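Local coordinates for protein 4-alpha-glucanotransferase (Aquifex aeolicus, PDB 1TZ7) that is an amylomaltase of the 4-alpha-glucanotransferase family, built around a parallel beta/alpha barrel, at residues E168-R179 against Y233-N241. Sequence-based numbering, arbitrary orientation.
Sequences EWYEWDEELKRR and YSSADVWTN
Glu168 opens the contact by laying its CG against the hydroxyl of Ser234. A chi1 of 71° turns the indole of Trp169 toward 233-241, where NE1 donates in the ring plane to Tyr233 O at 2.9 Å, nearly straight at 166°, and CZ2 meets Val238 CG1. Trp239 CB sits over the five-membered ring of Trp169, 3.9 Å from its centroid, while Trp169 CB returns a CH-pi contact to the Trp239 pyrrole ring. Tyr170 places one ring face over Tyr233 CE1 and meets Ser234 OG at its edge. Trp172 completes the aromatic cluster with a T-shaped contact, its CZ3 lying 3.6 Å from Trp239 CE2. In helix 174-177, Leu176 O accepts from Trp239 NE1 at 3.1 Å in the plane of the indole, which helps set the rotation of the ring. Arg179, in the positive-phi position of a Schellman motif, covers the opposite face of Trp239: CD lies over the five-membered ring and the guanidinium, upright at 89° to the indole, makes a cation-pi contact with the six-membered ring. Arg179 NH1 forms a salt bridge with Asp154 of helix 149-165, whose Ile161 and Lys162 pack against Trp172; Leu184 of helix 181-190 touches Trp239.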
ATOM      1  N   GLU A 168      19.835  14.336  -3.047  1.00 41.83           N
ATOM      2  CA  GLU A 168      19.545  13.038  -2.421  1.00 41.06           C
ATOM      3  C   GLU A 168      20.628  12.692  -1.388  1.00 36.19           C
ATOM      4  O   GLU A 168      21.668  13.338  -1.336  1.00 29.99           O
ATOM      5  CB  GLU A 168      19.467  11.937  -3.493  1.00 39.89           C
ATOM      6  CG  GLU A 168      18.118  11.239  -3.577  1.00 59.72           C
ATOM      7  CD  GLU A 168      16.981  12.193  -3.897  1.00 58.22           C
ATOM      8  OE1 GLU A 168      16.033  12.287  -3.082  1.00 48.83           O
ATOM      9  OE2 GLU A 168      17.034  12.847  -4.961  1.00 53.63           O
ATOM     10  N   TRP A 169      20.375  11.672  -0.569  1.00 27.14           N
ATOM     11  CA  TRP A 169      21.257  11.370   0.566  1.00 31.10           C
ATOM     12  C   TRP A 169      22.619  10.860   0.104  1.00 30.46           C
ATOM     13  O   TRP A 169      23.636  11.142   0.733  1.00 25.51           O
ATOM     14  CB  TRP A 169      20.598  10.360   1.539  1.00 32.13           C
ATOM     15  CG  TRP A 169      20.482   8.960   1.009  1.00 23.47           C
ATOM     16  CD1 TRP A 169      19.379   8.386   0.453  1.00 24.01           C
ATOM     17  CD2 TRP A 169      21.502   7.952   1.002  1.00 25.25           C
ATOM     18  NE1 TRP A 169      19.650   7.088   0.092  1.00 27.35           N
ATOM     19  CE2 TRP A 169      20.946   6.796   0.418  1.00 24.58           C
ATOM     20  CE3 TRP A 169      22.837   7.909   1.428  1.00 20.68           C
ATOM     21  CZ2 TRP A 169      21.675   5.615   0.247  1.00 26.40           C
ATOM     22  CZ3 TRP A 169      23.557   6.730   1.256  1.00 29.91           C
ATOM     23  CH2 TRP A 169      22.972   5.605   0.673  1.00 31.23           C
ATOM     24  N   TYR A 170      22.632  10.117  -1.003  1.00 31.77           N
ATOM     25  CA  TYR A 170      23.878   9.547  -1.533  1.00 32.64           C
ATOM     26  C   TYR A 170      24.707  10.594  -2.286  1.00 30.43           C
ATOM     27  O   TYR A 170      25.808  10.305  -2.736  1.00 21.74           O
ATOM     28  CB  TYR A 170      23.584   8.340  -2.450  1.00 35.21           C
ATOM     29  CG  TYR A 170      22.563   8.614  -3.538  1.00 36.82           C
ATOM     30  CD1 TYR A 170      21.210   8.372  -3.323  1.00 42.91           C
ATOM     31  CD2 TYR A 170      22.953   9.108  -4.782  1.00 42.36           C
ATOM     32  CE1 TYR A 170      20.274   8.616  -4.311  1.00 45.28           C
ATOM     33  CE2 TYR A 170      22.021   9.357  -5.779  1.00 42.41           C
ATOM     34  CZ  TYR A 170      20.682   9.108  -5.536  1.00 51.90           C
ATOM     35  OH  TYR A 170      19.753   9.349  -6.513  1.00 57.83           O
ATOM     36  N   GLU A 171      24.164  11.806  -2.413  1.00 32.49           N
ATOM     37  CA  GLU A 171      24.886  12.922  -3.039  1.00 34.80           C
ATOM     38  C   GLU A 171      25.383  13.943  -1.991  1.00 37.30           C
ATOM     39  O   GLU A 171      26.117  14.873  -2.325  1.00 31.20           O
ATOM     40  CB  GLU A 171      23.985  13.626  -4.064  1.00 35.81           C
ATOM     41  CG  GLU A 171      23.278  12.675  -5.029  1.00 41.96           C
ATOM     42  CD  GLU A 171      22.637  13.397  -6.204  1.00 49.15           C
ATOM     43  OE1 GLU A 171      21.617  14.088  -5.996  1.00 48.23           O
ATOM     44  OE2 GLU A 171      23.154  13.271  -7.337  1.00 55.40           O
ATOM     45  N   TRP A 172      24.977  13.759  -0.731  1.00 37.92           N
ATOM     46  CA  TRP A 172      25.376  14.674   0.352  1.00 35.46           C
ATOM     47  C   TRP A 172      26.861  14.562   0.637  1.00 33.22           C
ATOM     48  O   TRP A 172      27.508  13.597   0.234  1.00 28.50           O
ATOM     49  CB  TRP A 172      24.601  14.366   1.635  1.00 36.21           C
ATOM     50  CG  TRP A 172      23.147  14.666   1.564  1.00 32.16           C
ATOM     51  CD1 TRP A 172      22.518  15.493   0.677  1.00 30.09           C
ATOM     52  CD2 TRP A 172      22.128  14.148   2.418  1.00 38.19           C
ATOM     53  NE1 TRP A 172      21.166  15.515   0.929  1.00 26.62           N
ATOM     54  CE2 TRP A 172      20.901  14.697   1.993  1.00 37.06           C
ATOM     55  CE3 TRP A 172      22.125  13.267   3.509  1.00 26.44           C
ATOM     56  CZ2 TRP A 172      19.687  14.396   2.618  1.00 40.14           C
ATOM     57  CZ3 TRP A 172      20.917  12.971   4.125  1.00 30.84           C
ATOM     58  CH2 TRP A 172      19.719  13.535   3.677  1.00 31.93           C
ATOM     59  N   ASP A 173      27.398  15.554   1.346  1.00 31.09           N
ATOM     60  CA  ASP A 173      28.758  15.475   1.866  1.00 35.74           C
ATOM     61  C   ASP A 173      28.980  14.133   2.560  1.00 37.57           C
ATOM     62  O   ASP A 173      28.067  13.584   3.177  1.00 25.63           O
ATOM     63  CB  ASP A 173      29.027  16.627   2.849  1.00 39.79           C
ATOM     64  CG  ASP A 173      29.442  17.914   2.147  1.00 42.30           C
ATOM     65  OD1 ASP A 173      29.332  17.981   0.905  1.00 20.99           O
ATOM     66  OD2 ASP A 173      29.888  18.908   2.757  1.00 43.73           O
ATOM     67  N   GLU A 174      30.198  13.616   2.459  1.00 25.28           N
ATOM     68  CA  GLU A 174      30.495  12.237   2.840  1.00 35.11           C
ATOM     69  C   GLU A 174      30.174  11.975   4.316  1.00 40.11           C
ATOM     70  O   GLU A 174      29.832  10.858   4.692  1.00 33.50           O
ATOM     71  CB  GLU A 174      31.970  11.915   2.564  1.00 42.69           C
ATOM     72  CG  GLU A 174      32.275  10.428   2.475  1.00 42.92           C
ATOM     73  CD  GLU A 174      32.362   9.936   1.042  1.00 64.22           C
ATOM     74  OE1 GLU A 174      33.376  10.234   0.369  1.00 66.46           O
ATOM     75  OE2 GLU A 174      31.415   9.252   0.588  1.00 53.19           O
ATOM     76  N   GLU A 175      30.284  13.012   5.141  1.00 36.77           N
ATOM     77  CA  GLU A 175      30.106  12.861   6.580  1.00 38.56           C
ATOM     78  C   GLU A 175      28.631  12.690   6.959  1.00 35.20           C
ATOM     79  O   GLU A 175      28.301  11.891   7.826  1.00 32.17           O
ATOM     80  CB  GLU A 175      30.700  14.059   7.322  1.00 41.34           C
ATOM     81  CG  GLU A 175      31.400  13.688   8.616  1.00 52.01           C
ATOM     82  CD  GLU A 175      32.475  14.672   8.996  1.00 47.98           C
ATOM     83  OE1 GLU A 175      32.135  15.735   9.551  1.00 43.71           O
ATOM     84  OE2 GLU A 175      33.664  14.385   8.737  1.00 45.73           O
ATOM     85  N   LEU A 176      27.754  13.448   6.306  1.00 33.20           N
ATOM     86  CA  LEU A 176      26.307  13.288   6.502  1.00 35.94           C
ATOM     87  C   LEU A 176      25.800  12.029   5.791  1.00 32.32           C
ATOM     88  O   LEU A 176      24.886  11.361   6.269  1.00 28.37           O
ATOM     89  CB  LEU A 176      25.555  14.516   5.982  1.00 35.07           C
ATOM     90  CG  LEU A 176      25.891  15.850   6.658  1.00 38.95           C
ATOM     91  CD1 LEU A 176      25.279  17.007   5.888  1.00 42.58           C
ATOM     92  CD2 LEU A 176      25.420  15.860   8.104  1.00 45.99           C
ATOM     93  N   LYS A 177      26.406  11.720   4.650  1.00 33.72           N
ATOM     94  CA  LYS A 177      26.024  10.563   3.843  1.00 32.41           C
ATOM     95  C   LYS A 177      26.226   9.255   4.617  1.00 35.03           C
ATOM     96  O   LYS A 177      25.411   8.338   4.524  1.00 26.69           O
ATOM     97  CB  LYS A 177      26.850  10.541   2.549  1.00 35.98           C
ATOM     98  CG  LYS A 177      26.582   9.359   1.638  1.00 27.26           C
ATOM     99  CD  LYS A 177      27.462   9.421   0.391  1.00 39.99           C
ATOM    100  CE  LYS A 177      27.396   8.136  -0.409  1.00 44.01           C
ATOM    101  NZ  LYS A 177      28.502   8.043  -1.402  1.00 50.36           N
ATOM    102  N   ARG A 178      27.317   9.182   5.377  1.00 36.88           N
ATOM    103  CA  ARG A 178      27.674   7.965   6.105  1.00 35.35           C
ATOM    104  C   ARG A 178      27.272   8.072   7.576  1.00 33.24           C
ATOM    105  O   ARG A 178      27.622   7.219   8.384  1.00 30.17           O
ATOM    106  CB  ARG A 178      29.181   7.705   5.993  1.00 37.80           C
ATOM    107  CG  ARG A 178      29.709   7.715   4.563  1.00 48.51           C
ATOM    108  CD  ARG A 178      30.645   6.570   4.237  1.00 58.55           C
ATOM    109  NE  ARG A 178      31.002   6.548   2.822  1.00 65.70           N
ATOM    110  CZ  ARG A 178      31.895   5.722   2.284  1.00 74.24           C
ATOM    111  NH1 ARG A 178      32.535   4.836   3.043  1.00 81.89           N
ATOM    112  NH2 ARG A 178      32.152   5.782   0.982  1.00 78.64           N
ATOM    113  N   ARG A 179      26.543   9.135   7.912  1.00 33.54           N
ATOM    114  CA  ARG A 179      25.951   9.291   9.241  1.00 35.82           C
ATOM    115  C   ARG A 179      27.013   9.272  10.350  1.00 34.41           C
ATOM    116  O   ARG A 179      26.867   8.573  11.351  1.00 28.10           O
ATOM    117  CB  ARG A 179      24.899   8.199   9.490  1.00 33.43           C
ATOM    118  CG  ARG A 179      23.681   8.302   8.583  1.00 40.90           C
ATOM    119  CD  ARG A 179      22.688   7.161   8.743  1.00 39.61           C
ATOM    120  NE  ARG A 179      22.291   6.966  10.140  1.00 37.22           N
ATOM    121  CZ  ARG A 179      21.410   7.728  10.788  1.00 37.58           C
ATOM    122  NH1 ARG A 179      21.120   7.468  12.055  1.00 34.51           N
ATOM    123  NH2 ARG A 179      20.816   8.748  10.173  1.00 37.82           N
ATOM    124  N   TYR A 233      15.831   3.293  -3.312  1.00 25.80           N
ATOM    125  CA  TYR A 233      17.215   3.624  -3.001  1.00 28.25           C
ATOM    126  C   TYR A 233      17.295   5.014  -2.390  1.00 32.89           C
ATOM    127  O   TYR A 233      18.087   5.258  -1.479  1.00 26.81           O
ATOM    128  CB  TYR A 233      18.083   3.559  -4.257  1.00 30.49           C
ATOM    129  CG  TYR A 233      19.523   3.934  -4.008  1.00 32.51           C
ATOM    130  CD1 TYR A 233      20.110   5.004  -4.673  1.00 33.17           C
ATOM    131  CD2 TYR A 233      20.296   3.224  -3.098  1.00 26.98           C
ATOM    132  CE1 TYR A 233      21.431   5.352  -4.442  1.00 27.09           C
ATOM    133  CE2 TYR A 233      21.615   3.563  -2.861  1.00 32.50           C
ATOM    134  CZ  TYR A 233      22.178   4.627  -3.534  1.00 35.44           C
ATOM    135  OH  TYR A 233      23.481   4.963  -3.299  1.00 29.21           O
ATOM    136  N   SER A 234      16.464   5.922  -2.901  1.00 30.64           N
ATOM    137  CA  SER A 234      16.374   7.281  -2.375  1.00 37.60           C
ATOM    138  C   SER A 234      15.373   7.346  -1.224  1.00 43.58           C
ATOM    139  O   SER A 234      14.268   7.894  -1.368  1.00 46.94           O
ATOM    140  CB  SER A 234      15.945   8.244  -3.482  1.00 33.75           C
ATOM    141  OG  SER A 234      16.873   8.229  -4.555  1.00 48.77           O
ATOM    142  N   SER A 235      15.758   6.781  -0.086  1.00 33.27           N
ATOM    143  CA  SER A 235      14.897   6.768   1.094  1.00 30.60           C
ATOM    144  C   SER A 235      15.711   6.935   2.375  1.00 19.60           C
ATOM    145  O   SER A 235      16.906   6.627   2.415  1.00 23.12           O
ATOM    146  CB  SER A 235      14.080   5.466   1.152  1.00 37.28           C
ATOM    147  OG  SER A 235      14.901   4.350   1.445  1.00 28.14           O
ATOM    148  N   ALA A 236      15.055   7.432   3.415  1.00 28.36           N
ATOM    149  CA  ALA A 236      15.650   7.500   4.742  1.00 31.39           C
ATOM    150  C   ALA A 236      16.037   6.106   5.248  1.00 28.31           C
ATOM    151  O   ALA A 236      16.931   5.970   6.057  1.00 21.17           O
ATOM    152  CB  ALA A 236      14.687   8.157   5.710  1.00 25.77           C
ATOM    153  N   ASP A 237      15.349   5.080   4.753  1.00 25.83           N
ATOM    154  CA  ASP A 237      15.543   3.710   5.245  1.00 25.83           C
ATOM    155  C   ASP A 237      16.893   3.137   4.825  1.00 26.05           C
ATOM    156  O   ASP A 237      17.588   2.530   5.627  1.00 19.36           O
ATOM    157  CB  ASP A 237      14.426   2.807   4.747  1.00 23.59           C
ATOM    158  CG  ASP A 237      13.056   3.338   5.093  1.00 36.73           C
ATOM    159  OD1 ASP A 237      12.284   3.646   4.160  1.00 28.85           O
ATOM    160  OD2 ASP A 237      12.665   3.491   6.267  1.00 28.27           O
ATOM    161  N   VAL A 238      17.259   3.334   3.561  1.00 22.68           N
ATOM    162  CA  VAL A 238      18.565   2.886   3.065  1.00 22.06           C
ATOM    163  C   VAL A 238      19.666   3.742   3.678  1.00 23.73           C
ATOM    164  O   VAL A 238      20.708   3.234   4.080  1.00 23.26           O
ATOM    165  CB  VAL A 238      18.644   2.955   1.514  1.00 22.28           C
ATOM    166  CG1 VAL A 238      19.988   2.471   1.030  1.00 23.36           C
ATOM    167  CG2 VAL A 238      17.521   2.124   0.881  1.00 28.83           C
ATOM    168  N   TRP A 239      19.417   5.044   3.752  1.00 26.15           N
ATOM    169  CA  TRP A 239      20.334   5.980   4.398  1.00 27.33           C
ATOM    170  C   TRP A 239      20.680   5.540   5.835  1.00 26.52           C
ATOM    171  O   TRP A 239      21.844   5.558   6.227  1.00 22.11           O
ATOM    172  CB  TRP A 239      19.719   7.381   4.415  1.00 24.03           C
ATOM    173  CG  TRP A 239      20.586   8.421   5.048  1.00 19.36           C
ATOM    174  CD1 TRP A 239      21.893   8.683   4.764  1.00 18.36           C
ATOM    175  CD2 TRP A 239      20.208   9.345   6.073  1.00 20.05           C
ATOM    176  NE1 TRP A 239      22.353   9.713   5.550  1.00 28.95           N
ATOM    177  CE2 TRP A 239      21.336  10.138   6.364  1.00 21.50           C
ATOM    178  CE3 TRP A 239      19.020   9.585   6.784  1.00 23.61           C
ATOM    179  CZ2 TRP A 239      21.316  11.150   7.330  1.00 18.62           C
ATOM    180  CZ3 TRP A 239      19.005  10.589   7.739  1.00 22.22           C
ATOM    181  CH2 TRP A 239      20.147  11.358   8.002  1.00 26.05           C
ATOM    182  N   THR A 240      19.663   5.143   6.606  1.00 27.99           N
ATOM    183  CA  THR A 240      19.862   4.822   8.037  1.00 34.26           C
ATOM    184  C   THR A 240      20.428   3.425   8.241  1.00 28.41           C
ATOM    185  O   THR A 240      21.122   3.176   9.214  1.00 24.20           O
ATOM    186  CB  THR A 240      18.538   4.961   8.842  1.00 34.84           C
ATOM    187  OG1 THR A 240      17.417   4.600   8.032  1.00 44.17           O
ATOM    188  CG2 THR A 240      18.280   6.390   9.214  1.00 35.90           C
ATOM    189  N   ASN A 241      20.125   2.515   7.322  1.00 23.73           N
ATOM    190  CA  ASN A 241      20.544   1.124   7.463  1.00 29.65           C
ATOM    191  C   ASN A 241      21.204   0.572   6.192  1.00 24.98           C
ATOM    192  O   ASN A 241      20.724  -0.393   5.614  1.00 23.42           O
ATOM    193  CB  ASN A 241      19.348   0.252   7.835  1.00 34.12           C
ATOM    194  CG  ASN A 241      18.574   0.798   9.015  1.00 40.80           C
ATOM    195  OD1 ASN A 241      17.498   1.377   8.855  1.00 35.89           O
ATOM    196  ND2 ASN A 241      19.114   0.621  10.202  1.00 29.75           N
TER